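Local structure of twin-arginine translocation pathway signal (5IM2) at residues M57-V63 against E234-S238; S142-W146 against G288-G293; K200-L205 against K331-V335; T245-F251 against N315-I320. The protein probably serves as the extracytoplasmic solute-binding component of a TRAP transporter, and holds a copurified benzoate in its ligand pocket. All blocks are in the same frame, centred on the assembly; numbering follows the deposited sequence.

In the fold
The four contacts spread over the two-lobed fold, their segments interleaved along the chain: contacts 1, 2 and 3 cross one another, contact 4 follows contact 1, and the span of contact 3 encloses contact 4. Contact 1 joins the start of helix 62-78 to the loop after strand 228-232 at the benzoate. Between centres, contact 4, the edge of the six-stranded sheet, is about 19 Å from contact 1, and contact 2, a helix pair, about 22 Å. Contact 3 lies about 20 Å from contact 4, centre to centre, with strand 316-320 running on to helix 322-332. Only contact 1 lines the benzoate site; the others join helices or strands away from it.

Contact 1: residues M57-V63 against E234-S238; sequences MAPQSNV and EVVPS. With BEZ (benzoic acid), chain B.
The benzoate pocket is lined here from two chain segments: M57 and V235 meet beside the ligand, and E234 spans ligand and helix start, OE2 beside the benzoate ring and OE1 toward N62. M57 CE lies 3.8 Å from V235 CG2, the two side chains crossing at about a right angle. In the methionine, chi2 (-54°) brings SD to 3.8 Å from benzoate C3, and chi3 (-65°) then turns CE toward V235 CG2; V235 CB packs 3.7 Å from C5 of the same ring. The single direct hydrogen bond between the segments runs from N62 ND2 to E234 OE1, 2.9 Å long and nearly straight at 168°. It lies in the plane of the amide but reaches the oxygen from above the carboxylate plane. N62 OD1 is held by N66, and E234 OE2 by Q299, while that same OE2 stands 3.5 Å from benzoate C5. One water bridges V63 N to E234 OE1, another joins N62 N to E234 O, and a third ties A58 N to S238 OG. S61, the N-cap of the helix, takes W64 N with OG, and its CB touches S238 CB at 3.5 Å. A leucine in place of E234 would probably leave N62 ND2 and the water on V63 N without their acceptor and deprive Q299 of a partner. The pocket wall therefore sets the thioether sulfur of M57 and the carbons of V235 against the benzoate ring, beside a carboxylate whose two oxygens are each engaged by the protein, which probably limits its freedom to turn.

Contact 2: residues S142-W146 against G288-G293; sequences SRACW and GLQTSG
Aromatic packing leads this contact: the indole of W146 lies over the backbone at G288, the N-cap residue of helix 289-301. G288 CA stands 3.5 Å from the centroid of the six-membered ring, 12° off its normal, a CH-pi contact on the face. The same face covers L289 N, and W146 CD1 is 4.0 Å from L289 CB. With CG anti to the backbone N (chi1 174°), the indole reaches across to the other helix.

Van der Waals contacts continue around R143. L289 CD1 touches R143 CB at 3.6 Å, and L289 CG packs on the flat guanidinium face, 4.0 Å above its plane. R143 CG packs 3.8 Å from G293 CA, where a side chain on the glycine would collide with it. S142 CB comes to 3.2 Å from S292 O.

The polar atoms bond away from the partner helix. S292 OG donates to G288 O at 2.8 Å and also bonds L165 N of strand 161-167; R143 NE pairs with H364, and S142 OG with A138 and V167. The short axes run roughly antiparallel at 142°, 8.0 Å apart.

Without the indole, as with an alanine here, G288 CA would probably lose its aromatic cover and a gap would open beside L289. The helices thus meet by van der Waals contact without a direct hydrogen bond, G293 permitting close approach and the buried serine hydroxyls satisfied by other partners.

Contact 3: residues K200-L205 against K331-V335; sequences KMLGYL and KAAVV
Y204 and V334 cross at about a right angle, with a methyl of the valine set over the phenol ring. V334 CG1 is 3.3 Å from the ring centroid and 16° off its normal, a close CH-pi contact, and it leans toward the CE1 and CZ side of the ring; its shortest approach is 3.2 Å, to Y204 CE1. A chi1 of 55° places CG1 between the backbone N and the carbonyl carbon of V334, while the other branch, CG2, reaches past the ring to Y204 OH at 3.7 Å. V335 meets the same tyrosine differently: the two side chains slide past each other in opposite directions, bringing V335 CG2 to 4.0 Å from Y204 CD2. That methyl also reaches the backbone of the other helix, 3.9 Å from M201 CA, and so touches both M201 and Y204.

At the base of the tyrosine, Y204 CB rests 3.7 Å from K331 O. L205 and K331 run obliquely against each other, with L205 CD2 against K331 CB at 3.8 Å. The side-chain approaches are mostly apolar, and no hydrogen bond spans the two segments. Around them, L205 leans on L186 and V335 on P132, so loops continue the apolar packing beyond the pair. Here the last turns of helix 196-205 pack on the junction between helices 322-332 and 334-345, at the periphery of the solute-binding fold.

Contact 4: residues T245-F251 against N315-I320; sequences TRFHSEF and NTIYAI
Strands 247-251 and 316-320 run parallel, their short axes 4.5 Å apart and 28° from alignment, in an unbroken register from F247 with T316 to F251 with I320. Five backbone hydrogen bonds alternate along them: T316 N to R246 O, H248 N to T316 O, Y318 N to H248 O, E250 N to Y318 O, and I320 N to E250 O, the last nearly straight at 178°. At the start, N315 ND2 donates to H248 NE2 over 2.9 Å, almost in the imidazole plane, with ring and amide planes 15° apart. H248 ND1 is bonded to H174, and N315 ND2 also to H242 O, so both ring nitrogens are engaged and the rotation of the imidazole is probably fixed.

The pair closes one edge of a six-stranded mixed sheet of the solute-binding fold, strand 316-320 being outermost; on the other flank, R246 and F247 both face T175 in a classic beta bulge.

On the face with H248 and I317, E250 OE2 lies 3.9 Å from I317 CG2, while its OE1 forms a salt bridge to R307 and bonds W233. The opposite face carries F251 and I320 side by side, I320 CD1 sitting over one ring face, 4.0 Å from the centroid; F328 meets F251 edge-to-face. Nearer the strand start, T316 CB packs 3.9 Å from F247 CD1, and a water links R246 O to T316 OG1.

Contact 1: residues M57-V63 against E234-S238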
loop_
_atom_site.group_PDB
_atom_site.type_symbol
_atom_site.label_atom_id
_atom_site.label_comp_id
_atom_site.label_asym_id
_atom_site.label_seq_id
_atom_site.Cartn_x
_atom_site.Cartn_y
_atom_site.Cartn_z
ATOM N N MET A 57 -6.606 9.937 0.213
ATOM C CA MET A 57 -7.744 9.191 0.722
ATOM C C MET A 57 -8.950 10.102 0.894
ATOM O O MET A 57 -8.824 11.279 1.237
ATOM C CB MET A 57 -7.405 8.553 2.071
ATOM C CG MET A 57 -6.265 7.540 2.023
ATOM S SD MET A 57 -6.501 6.224 0.804
ATOM C CE MET A 57 -7.951 5.383 1.459
ATOM N N ALA A 58 -10.123 9.532 0.652
ATOM C CA ALA A 58 -11.370 10.198 0.981
ATOM C C ALA A 58 -11.528 10.281 2.492
ATOM O O ALA A 58 -11.130 9.361 3.208
ATOM C CB ALA A 58 -12.544 9.429 0.404
ATOM N N PRO A 59 -12.148 11.344 3.011
ATOM C CA PRO A 59 -12.323 11.413 4.472
ATOM C C PRO A 59 -13.180 10.292 5.058
ATOM O O PRO A 59 -12.965 9.904 6.212
ATOM C CB PRO A 59 -12.965 12.790 4.693
ATOM C CG PRO A 59 -13.537 13.173 3.403
ATOM C CD PRO A 59 -12.679 12.531 2.335
ATOM N N GLN A 60 -14.113 9.722 4.302
ATOM C CA GLN A 60 -14.975 8.686 4.858
ATOM C C GLN A 60 -14.365 7.283 4.758
ATOM O O GLN A 60 -15.084 6.285 4.873
ATOM C CB GLN A 60 -16.346 8.740 4.185
ATOM C CG GLN A 60 -17.136 9.993 4.595
ATOM C CD GLN A 60 -17.121 10.233 6.111
ATOM O OE1 GLN A 60 -17.469 9.348 6.891
ATOM N NE2 GLN A 60 -16.684 11.425 6.528
ATOM N N SER A 61 -13.062 7.188 4.627
ATOM C CA SER A 61 -12.379 5.921 4.421
ATOM C C SER A 61 -11.851 5.371 5.731
ATOM O O SER A 61 -11.580 6.122 6.665
ATOM C CB SER A 61 -11.206 6.102 3.469
ATOM O OG SER A 61 -10.243 6.983 4.041
ATOM N N ASN A 62 -11.656 4.044 5.752
ATOM C CA ASN A 62 -11.000 3.368 6.869
ATOM C C ASN A 62 -9.638 3.988 7.163
ATOM O O ASN A 62 -9.289 4.212 8.321
ATOM C CB ASN A 62 -10.853 1.865 6.550
ATOM C CG ASN A 62 -9.994 1.123 7.558
ATOM O OD1 ASN A 62 -10.225 1.207 8.771
ATOM N ND2 ASN A 62 -9.017 0.359 7.061
ATOM N N VAL A 63 -8.837 4.260 6.136
ATOM C CA VAL A 63 -7.517 4.849 6.376
ATOM C C VAL A 63 -7.625 6.204 7.063
ATOM O O VAL A 63 -6.958 6.459 8.074
ATOM C CB VAL A 63 -6.716 4.971 5.075
ATOM C CG1 VAL A 63 -5.468 5.775 5.344
ATOM C CG2 VAL A 63 -6.351 3.603 4.552
ATOM N N GLU A 234 -10.291 -3.430 2.313
ATOM C CA GLU A 234 -10.595 -2.370 3.259
ATOM C C GLU A 234 -10.961 -1.062 2.548
ATOM O O GLU A 234 -11.783 -0.289 3.070
ATOM C CB GLU A 234 -9.421 -2.175 4.230
ATOM C CG GLU A 234 -8.142 -1.693 3.608
ATOM C CD GLU A 234 -8.026 -0.173 3.452
ATOM O OE1 GLU A 234 -8.763 0.598 4.137
ATOM O OE2 GLU A 234 -7.175 0.225 2.618
ATOM N N VAL A 235 -10.378 -0.814 1.367
ATOM C CA VAL A 235 -10.540 0.473 0.689
ATOM C C VAL A 235 -11.758 0.491 -0.204
ATOM O O VAL A 235 -12.189 1.577 -0.621
ATOM C CB VAL A 235 -9.269 0.810 -0.117
ATOM C CG1 VAL A 235 -9.130 -0.059 -1.358
ATOM C CG2 VAL A 235 -9.232 2.304 -0.449
ATOM N N VAL A 236 -12.353 -0.666 -0.462
ATOM C CA VAL A 236 -13.359 -0.776 -1.519
ATOM C C VAL A 236 -14.531 0.166 -1.271
ATOM O O VAL A 236 -14.949 0.866 -2.212
ATOM C CB VAL A 236 -13.792 -2.245 -1.657
ATOM C CG1 VAL A 236 -15.188 -2.419 -2.296
ATOM C CG2 VAL A 236 -12.749 -3.021 -2.389
ATOM N N PRO A 237 -15.119 0.224 -0.077
ATOM C CA PRO A 237 -16.272 1.112 0.102
ATOM C C PRO A 237 -15.945 2.589 -0.021
ATOM O O PRO A 237 -16.855 3.370 -0.320
ATOM C CB PRO A 237 -16.770 0.782 1.512
ATOM C CG PRO A 237 -16.066 -0.459 1.919
ATOM C CD PRO A 237 -14.826 -0.575 1.130
ATOM N N SER A 238 -14.701 3.010 0.215
ATOM C CA SER A 238 -14.375 4.430 0.163
ATOM C C SER A 238 -14.457 4.973 -1.253
ATOM O O SER A 238 -14.651 6.181 -1.418
ATOM C CB SER A 238 -12.972 4.699 0.744
ATOM O OG SER A 238 -11.935 4.398 -0.207
HETATM C C BEZ B . -4.403 1.332 -4.017
HETATM O O1 BEZ B . -4.503 0.168 -4.503
HETATM O O2 BEZ B . -4.038 2.277 -4.755
HETATM C C1 BEZ B . -4.755 1.578 -2.580
HETATM C C2 BEZ B . -4.628 2.858 -2.047
HETATM C C3 BEZ B . -4.992 3.069 -0.716
HETATM C C4 BEZ B . -5.444 2.011 0.053
HETATM C C5 BEZ B . -5.544 0.738 -0.474
HETATM C C6 BEZ B . -5.194 0.519 -1.811
HETATM O O HOH W 1 -10.449 6.793 -0.566
HETATM O O HOH W 2 -12.346 2.544 3.262
HETATM O O HOH W 3 -9.580 2.976 3.409
#

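Contact 2: residues S142-W146 against G288-G293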
loop_
_atom_site.group_PDB
_atom_site.type_symbol
_atom_site.label_atom_id
_atom_site.label_comp_id
_atom_site.label_asym_id
_atom_site.label_seq_id
_atom_site.Cartn_x
_atom_site.Cartn_y
_atom_site.Cartn_z
ATOM N N SER A 142 4.568 -5.159 7.384
ATOM C CA SER A 142 4.907 -3.757 7.607
ATOM C C SER A 142 6.139 -3.604 8.488
ATOM O O SER A 142 6.971 -2.725 8.252
ATOM C CB SER A 142 3.734 -3.027 8.268
ATOM O OG SER A 142 2.619 -2.951 7.381
ATOM N N ARG A 143 6.227 -4.383 9.568
ATOM C CA ARG A 143 7.413 -4.304 10.413
ATOM C C ARG A 143 8.653 -4.669 9.614
ATOM O O ARG A 143 9.697 -4.024 9.733
ATOM C CB ARG A 143 7.267 -5.234 11.610
ATOM C CG ARG A 143 6.234 -4.794 12.583
ATOM C CD ARG A 143 5.911 -5.897 13.615
ATOM N NE ARG A 143 7.059 -6.255 14.439
ATOM C CZ ARG A 143 7.317 -5.755 15.638
ATOM N NH1 ARG A 143 6.512 -4.856 16.181
ATOM N NH2 ARG A 143 8.411 -6.151 16.294
ATOM N N ALA A 144 8.550 -5.717 8.807
ATOM C CA ALA A 144 9.652 -6.133 7.937
ATOM C C ALA A 144 10.055 -5.038 6.968
ATOM O O ALA A 144 11.243 -4.842 6.707
ATOM C CB ALA A 144 9.255 -7.404 7.176
ATOM N N CYS A 145 9.075 -4.323 6.412
ATOM C CA CYS A 145 9.362 -3.226 5.492
ATOM C C CYS A 145 10.165 -2.134 6.183
ATOM O O CYS A 145 11.156 -1.633 5.633
ATOM C CB CYS A 145 8.048 -2.669 4.935
ATOM S SG CYS A 145 8.250 -1.520 3.562
ATOM N N TRP A 146 9.760 -1.754 7.396
ATOM C CA TRP A 146 10.512 -0.742 8.138
ATOM C C TRP A 146 11.981 -1.147 8.294
ATOM O O TRP A 146 12.902 -0.385 7.937
ATOM C CB TRP A 146 9.891 -0.490 9.519
ATOM C CG TRP A 146 10.781 0.445 10.281
ATOM C CD1 TRP A 146 11.777 0.112 11.181
ATOM C CD2 TRP A 146 10.813 1.870 10.170
ATOM N NE1 TRP A 146 12.397 1.246 11.642
ATOM C CE2 TRP A 146 11.836 2.339 11.030
ATOM C CE3 TRP A 146 10.064 2.803 9.452
ATOM C CZ2 TRP A 146 12.131 3.675 11.159
ATOM C CZ3 TRP A 146 10.365 4.142 9.593
ATOM C CH2 TRP A 146 11.374 4.565 10.444
ATOM N N GLY A 288 8.531 4.719 13.310
ATOM C CA GLY A 288 9.425 3.573 13.359
ATOM C C GLY A 288 8.733 2.235 13.289
ATOM O O GLY A 288 7.655 2.092 12.719
ATOM N N LEU A 289 9.370 1.239 13.890
ATOM C CA LEU A 289 8.902 -0.139 13.775
ATOM C C LEU A 289 7.485 -0.313 14.310
ATOM O O LEU A 289 6.631 -0.931 13.660
ATOM C CB LEU A 289 9.875 -1.046 14.536
ATOM C CG LEU A 289 9.603 -2.542 14.534
ATOM C CD1 LEU A 289 9.751 -3.085 13.129
ATOM C CD2 LEU A 289 10.555 -3.265 15.459
ATOM N N GLN A 290 7.242 0.131 15.543
ATOM C CA GLN A 290 5.938 -0.131 16.153
ATOM C C GLN A 290 4.829 0.583 15.401
ATOM O O GLN A 290 3.770 0.001 15.134
ATOM C CB GLN A 290 5.942 0.289 17.628
ATOM C CG GLN A 290 6.740 -0.650 18.548
ATOM C CD GLN A 290 8.253 -0.562 18.354
ATOM O OE1 GLN A 290 8.793 0.490 17.986
ATOM N NE2 GLN A 290 8.943 -1.679 18.598
ATOM N N THR A 291 5.054 1.839 15.037
ATOM C CA THR A 291 4.053 2.580 14.278
ATOM C C THR A 291 3.801 1.933 12.917
ATOM O O THR A 291 2.650 1.861 12.460
ATOM C CB THR A 291 4.505 4.037 14.132
ATOM O OG1 THR A 291 4.521 4.652 15.425
ATOM C CG2 THR A 291 3.558 4.820 13.280
ATOM N N SER A 292 4.864 1.459 12.262
ATOM C CA SER A 292 4.711 0.754 10.992
ATOM C C SER A 292 3.836 -0.482 11.133
ATOM O O SER A 292 2.906 -0.684 10.345
ATOM C CB SER A 292 6.092 0.381 10.430
ATOM O OG SER A 292 6.827 1.571 10.100
ATOM N N GLY A 293 4.107 -1.328 12.132
ATOM C CA GLY A 293 3.258 -2.482 12.350
ATOM C C GLY A 293 1.818 -2.110 12.653
ATOM O O GLY A 293 0.893 -2.763 12.181
#

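Contact 3: residues K200-L205 against K331-V335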
loop_
_atom_site.group_PDB
_atom_site.type_symbol
_atom_site.label_atom_id
_atom_site.label_comp_id
_atom_site.label_asym_id
_atom_site.label_seq_id
_atom_site.Cartn_x
_atom_site.Cartn_y
_atom_site.Cartn_z
ATOM N N LYS A 200 2.979 -5.587 -13.641
ATOM C CA LYS A 200 3.795 -6.635 -14.258
ATOM C C LYS A 200 3.229 -8.015 -13.963
ATOM O O LYS A 200 3.158 -8.877 -14.858
ATOM C CB LYS A 200 5.236 -6.509 -13.778
ATOM C CG LYS A 200 5.963 -5.371 -14.456
ATOM C CD LYS A 200 7.383 -5.228 -13.957
ATOM C CE LYS A 200 7.983 -3.889 -14.393
ATOM N NZ LYS A 200 7.866 -3.677 -15.866
ATOM N N MET A 201 2.826 -8.264 -12.715
ATOM C CA MET A 201 2.184 -9.534 -12.400
ATOM C C MET A 201 0.912 -9.700 -13.211
ATOM O O MET A 201 0.688 -10.746 -13.829
ATOM C CB MET A 201 1.897 -9.623 -10.895
ATOM C CG MET A 201 1.059 -10.814 -10.466
ATOM S SD MET A 201 -0.718 -10.522 -10.526
ATOM C CE MET A 201 -0.958 -9.208 -9.339
ATOM N N LEU A 202 0.071 -8.662 -13.261
ATOM C CA LEU A 202 -1.176 -8.811 -14.007
ATOM C C LEU A 202 -0.906 -9.182 -15.465
ATOM O O LEU A 202 -1.645 -9.974 -16.061
ATOM C CB LEU A 202 -2.006 -7.530 -13.917
ATOM C CG LEU A 202 -2.571 -7.154 -12.535
ATOM C CD1 LEU A 202 -3.164 -5.743 -12.493
ATOM C CD2 LEU A 202 -3.608 -8.150 -12.082
ATOM N N GLY A 203 0.141 -8.621 -16.057
ATOM C CA GLY A 203 0.451 -8.937 -17.439
ATOM C C GLY A 203 0.852 -10.378 -17.631
ATOM O O GLY A 203 0.489 -11.010 -18.628
ATOM N N TYR A 204 1.593 -10.920 -16.677
ATOM C CA TYR A 204 1.964 -12.319 -16.767
ATOM C C TYR A 204 0.771 -13.245 -16.533
ATOM O O TYR A 204 0.806 -14.399 -16.957
ATOM C CB TYR A 204 3.100 -12.610 -15.790
ATOM C CG TYR A 204 4.504 -12.363 -16.347
ATOM C CD1 TYR A 204 5.048 -13.215 -17.309
ATOM C CD2 TYR A 204 5.273 -11.299 -15.919
ATOM C CE1 TYR A 204 6.334 -13.028 -17.825
ATOM C CE2 TYR A 204 6.563 -11.086 -16.427
ATOM C CZ TYR A 204 7.088 -11.957 -17.389
ATOM O OH TYR A 204 8.343 -11.777 -17.868
ATOM N N LEU A 205 -0.293 -12.762 -15.875
ATOM C CA LEU A 205 -1.505 -13.551 -15.725
ATOM C C LEU A 205 -2.400 -13.498 -16.955
ATOM O O LEU A 205 -3.377 -14.256 -17.037
ATOM C CB LEU A 205 -2.256 -13.077 -14.473
ATOM C CG LEU A 205 -1.539 -13.264 -13.137
ATOM C CD1 LEU A 205 -2.460 -12.792 -12.016
ATOM C CD2 LEU A 205 -1.147 -14.720 -12.922
ATOM N N LYS A 331 2.456 -18.942 -12.726
ATOM C CA LYS A 331 2.395 -17.992 -13.831
ATOM C C LYS A 331 3.138 -16.711 -13.506
ATOM O O LYS A 331 3.643 -16.039 -14.412
ATOM C CB LYS A 331 0.941 -17.668 -14.171
ATOM C CG LYS A 331 0.228 -18.727 -14.998
ATOM C CD LYS A 331 -0.954 -18.141 -15.775
ATOM C CE LYS A 331 -1.546 -19.176 -16.727
ATOM N NZ LYS A 331 -2.929 -18.838 -17.172
ATOM N N ALA A 332 3.239 -16.382 -12.228
ATOM C CA ALA A 332 3.795 -15.114 -11.780
ATOM C C ALA A 332 5.227 -15.233 -11.307
ATOM O O ALA A 332 5.804 -14.231 -10.873
ATOM C CB ALA A 332 2.932 -14.559 -10.654
ATOM N N ALA A 333 5.804 -16.434 -11.387
ATOM C CA ALA A 333 7.079 -16.729 -10.745
ATOM C C ALA A 333 8.223 -15.924 -11.346
ATOM O O ALA A 333 9.249 -15.690 -10.687
ATOM C CB ALA A 333 7.359 -18.226 -10.878
ATOM N N VAL A 334 8.081 -15.505 -12.597
ATOM C CA VAL A 334 9.155 -14.769 -13.228
ATOM C C VAL A 334 9.249 -13.343 -12.696
ATOM O O VAL A 334 10.282 -12.699 -12.870
ATOM C CB VAL A 334 8.985 -14.785 -14.757
ATOM C CG1 VAL A 334 7.640 -14.260 -15.148
ATOM C CG2 VAL A 334 10.099 -13.992 -15.427
ATOM N N VAL A 335 8.192 -12.822 -12.054
ATOM C CA VAL A 335 8.207 -11.420 -11.653
ATOM C C VAL A 335 9.362 -11.143 -10.700
ATOM O O VAL A 335 10.040 -10.122 -10.825
ATOM C CB VAL A 335 6.868 -10.980 -11.023
ATOM C CG1 VAL A 335 6.923 -9.513 -10.620
ATOM C CG2 VAL A 335 5.735 -11.157 -11.998
#

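Contact 4: residues T245-F251 against N315-I320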
loop_
_atom_site.group_PDB
_atom_site.type_symbol
_atom_site.label_atom_id
_atom_site.label_comp_id
_atom_site.label_asym_id
_atom_site.label_seq_id
_atom_site.Cartn_x
_atom_site.Cartn_y
_atom_site.Cartn_z
ATOM N N THR A 245 -18.783 -2.815 -9.282
ATOM C CA THR A 245 -18.334 -4.145 -9.690
ATOM C C THR A 245 -19.270 -5.164 -9.054
ATOM O O THR A 245 -19.964 -4.864 -8.082
ATOM C CB THR A 245 -16.862 -4.428 -9.290
ATOM O OG1 THR A 245 -16.701 -4.333 -7.871
ATOM C CG2 THR A 245 -15.887 -3.473 -9.978
ATOM N N ARG A 246 -19.319 -6.368 -9.632
ATOM C CA ARG A 246 -20.254 -7.397 -9.184
ATOM C C ARG A 246 -19.576 -8.640 -8.645
ATOM O O ARG A 246 -20.234 -9.428 -7.954
ATOM C CB ARG A 246 -21.180 -7.858 -10.326
ATOM C CG ARG A 246 -22.426 -7.048 -10.531
ATOM C CD ARG A 246 -23.374 -7.771 -11.495
ATOM N NE ARG A 246 -22.836 -7.825 -12.852
ATOM C CZ ARG A 246 -23.123 -6.958 -13.820
ATOM N NH1 ARG A 246 -23.963 -5.951 -13.605
ATOM N NH2 ARG A 246 -22.570 -7.097 -15.017
ATOM N N PHE A 247 -18.316 -8.869 -8.995
ATOM C CA PHE A 247 -17.624 -10.109 -8.702
ATOM C C PHE A 247 -16.347 -9.787 -7.944
ATOM O O PHE A 247 -15.650 -8.821 -8.267
ATOM C CB PHE A 247 -17.304 -10.871 -9.991
ATOM C CG PHE A 247 -18.512 -11.380 -10.688
ATOM C CD1 PHE A 247 -19.071 -12.591 -10.329
ATOM C CD2 PHE A 247 -19.097 -10.639 -11.700
ATOM C CE1 PHE A 247 -20.196 -13.060 -10.973
ATOM C CE2 PHE A 247 -20.216 -11.102 -12.350
ATOM C CZ PHE A 247 -20.771 -12.314 -11.984
ATOM N N HIS A 248 -16.056 -10.589 -6.922
ATOM C CA HIS A 248 -14.863 -10.400 -6.113
ATOM C C HIS A 248 -14.208 -11.751 -5.890
ATOM O O HIS A 248 -14.868 -12.690 -5.436
ATOM C CB HIS A 248 -15.243 -9.755 -4.786
ATOM C CG HIS A 248 -16.144 -8.571 -4.946
ATOM N ND1 HIS A 248 -15.669 -7.279 -5.052
ATOM C CD2 HIS A 248 -17.485 -8.485 -5.069
ATOM C CE1 HIS A 248 -16.684 -6.451 -5.228
ATOM N NE2 HIS A 248 -17.797 -7.158 -5.228
ATOM N N SER A 249 -12.925 -11.855 -6.209
ATOM C CA SER A 249 -12.166 -13.072 -5.969
ATOM C C SER A 249 -11.022 -12.750 -5.015
ATOM O O SER A 249 -10.103 -12.006 -5.367
ATOM C CB SER A 249 -11.655 -13.656 -7.283
ATOM O OG SER A 249 -12.734 -14.320 -7.905
ATOM N N GLU A 250 -11.097 -13.301 -3.808
ATOM C CA GLU A 250 -10.020 -13.253 -2.839
ATOM C C GLU A 250 -9.256 -14.576 -2.876
ATOM O O GLU A 250 -9.650 -15.532 -3.539
ATOM C CB GLU A 250 -10.583 -12.959 -1.438
ATOM C CG GLU A 250 -11.528 -14.045 -0.953
ATOM C CD GLU A 250 -12.415 -13.652 0.241
ATOM O OE1 GLU A 250 -12.425 -12.471 0.670
ATOM O OE2 GLU A 250 -13.121 -14.555 0.748
ATOM N N PHE A 251 -8.120 -14.607 -2.187
ATOM C CA PHE A 251 -7.301 -15.806 -2.074
ATOM C C PHE A 251 -7.449 -16.391 -0.679
ATOM O O PHE A 251 -7.289 -15.673 0.312
ATOM C CB PHE A 251 -5.832 -15.476 -2.352
ATOM C CG PHE A 251 -5.542 -15.319 -3.805
ATOM C CD1 PHE A 251 -5.870 -14.156 -4.458
ATOM C CD2 PHE A 251 -5.016 -16.369 -4.531
ATOM C CE1 PHE A 251 -5.633 -14.027 -5.826
ATOM C CE2 PHE A 251 -4.769 -16.236 -5.889
ATOM C CZ PHE A 251 -5.089 -15.092 -6.528
ATOM N N ASN A 315 -23.309 -8.945 -3.982
ATOM C CA ASN A 315 -22.257 -9.271 -4.929
ATOM C C ASN A 315 -21.773 -10.690 -4.672
ATOM O O ASN A 315 -21.997 -11.264 -3.604
ATOM C CB ASN A 315 -21.088 -8.282 -4.812
ATOM C CG ASN A 315 -21.445 -6.893 -5.296
ATOM O OD1 ASN A 315 -22.575 -6.645 -5.713
ATOM N ND2 ASN A 315 -20.476 -5.974 -5.255
ATOM N N THR A 316 -21.077 -11.245 -5.660
ATOM C CA THR A 316 -20.586 -12.612 -5.598
ATOM C C THR A 316 -19.114 -12.594 -5.205
ATOM O O THR A 316 -18.282 -12.029 -5.923
ATOM C CB THR A 316 -20.785 -13.319 -6.938
ATOM O OG1 THR A 316 -22.168 -13.236 -7.316
ATOM C CG2 THR A 316 -20.378 -14.787 -6.846
ATOM N N ILE A 317 -18.810 -13.208 -4.066
ATOM C CA ILE A 317 -17.459 -13.344 -3.546
ATOM C C ILE A 317 -17.049 -14.796 -3.700
ATOM O O ILE A 317 -17.772 -15.705 -3.270
ATOM C CB ILE A 317 -17.367 -12.940 -2.066
ATOM C CG1 ILE A 317 -17.797 -11.500 -1.853
ATOM C CG2 ILE A 317 -15.967 -13.156 -1.556
ATOM C CD1 ILE A 317 -17.895 -11.140 -0.375
ATOM N N TYR A 318 -15.862 -15.007 -4.235
ATOM C CA TYR A 318 -15.275 -16.325 -4.397
ATOM C C TYR A 318 -13.894 -16.323 -3.758
ATOM O O TYR A 318 -13.163 -15.332 -3.851
ATOM C CB TYR A 318 -15.185 -16.684 -5.875
ATOM C CG TYR A 318 -14.504 -17.998 -6.180
ATOM C CD1 TYR A 318 -15.153 -19.203 -5.960
ATOM C CD2 TYR A 318 -13.213 -18.036 -6.700
ATOM C CE1 TYR A 318 -14.539 -20.405 -6.245
ATOM C CE2 TYR A 318 -12.586 -19.239 -6.987
ATOM C CZ TYR A 318 -13.251 -20.421 -6.755
ATOM O OH TYR A 318 -12.651 -21.630 -7.047
ATOM N N ALA A 319 -13.548 -17.427 -3.101
ATOM C CA ALA A 319 -12.226 -17.601 -2.522
ATOM C C ALA A 319 -11.464 -18.627 -3.347
ATOM O O ALA A 319 -11.874 -19.790 -3.439
ATOM C CB ALA A 319 -12.295 -18.044 -1.066
ATOM N N ILE A 320 -10.347 -18.196 -3.917
ATOM C CA ILE A 320 -9.505 -19.061 -4.731
ATOM C C ILE A 320 -8.755 -20.010 -3.795
ATOM O O ILE A 320 -7.997 -19.550 -2.924
ATOM C CB ILE A 320 -8.545 -18.224 -5.597
ATOM C CG1 ILE A 320 -9.335 -17.481 -6.671
ATOM C CG2 ILE A 320 -7.478 -19.095 -6.265
ATOM C CD1 ILE A 320 -8.540 -16.330 -7.311
HETATM O O HOH W 4 -22.514 -11.207 -9.051
#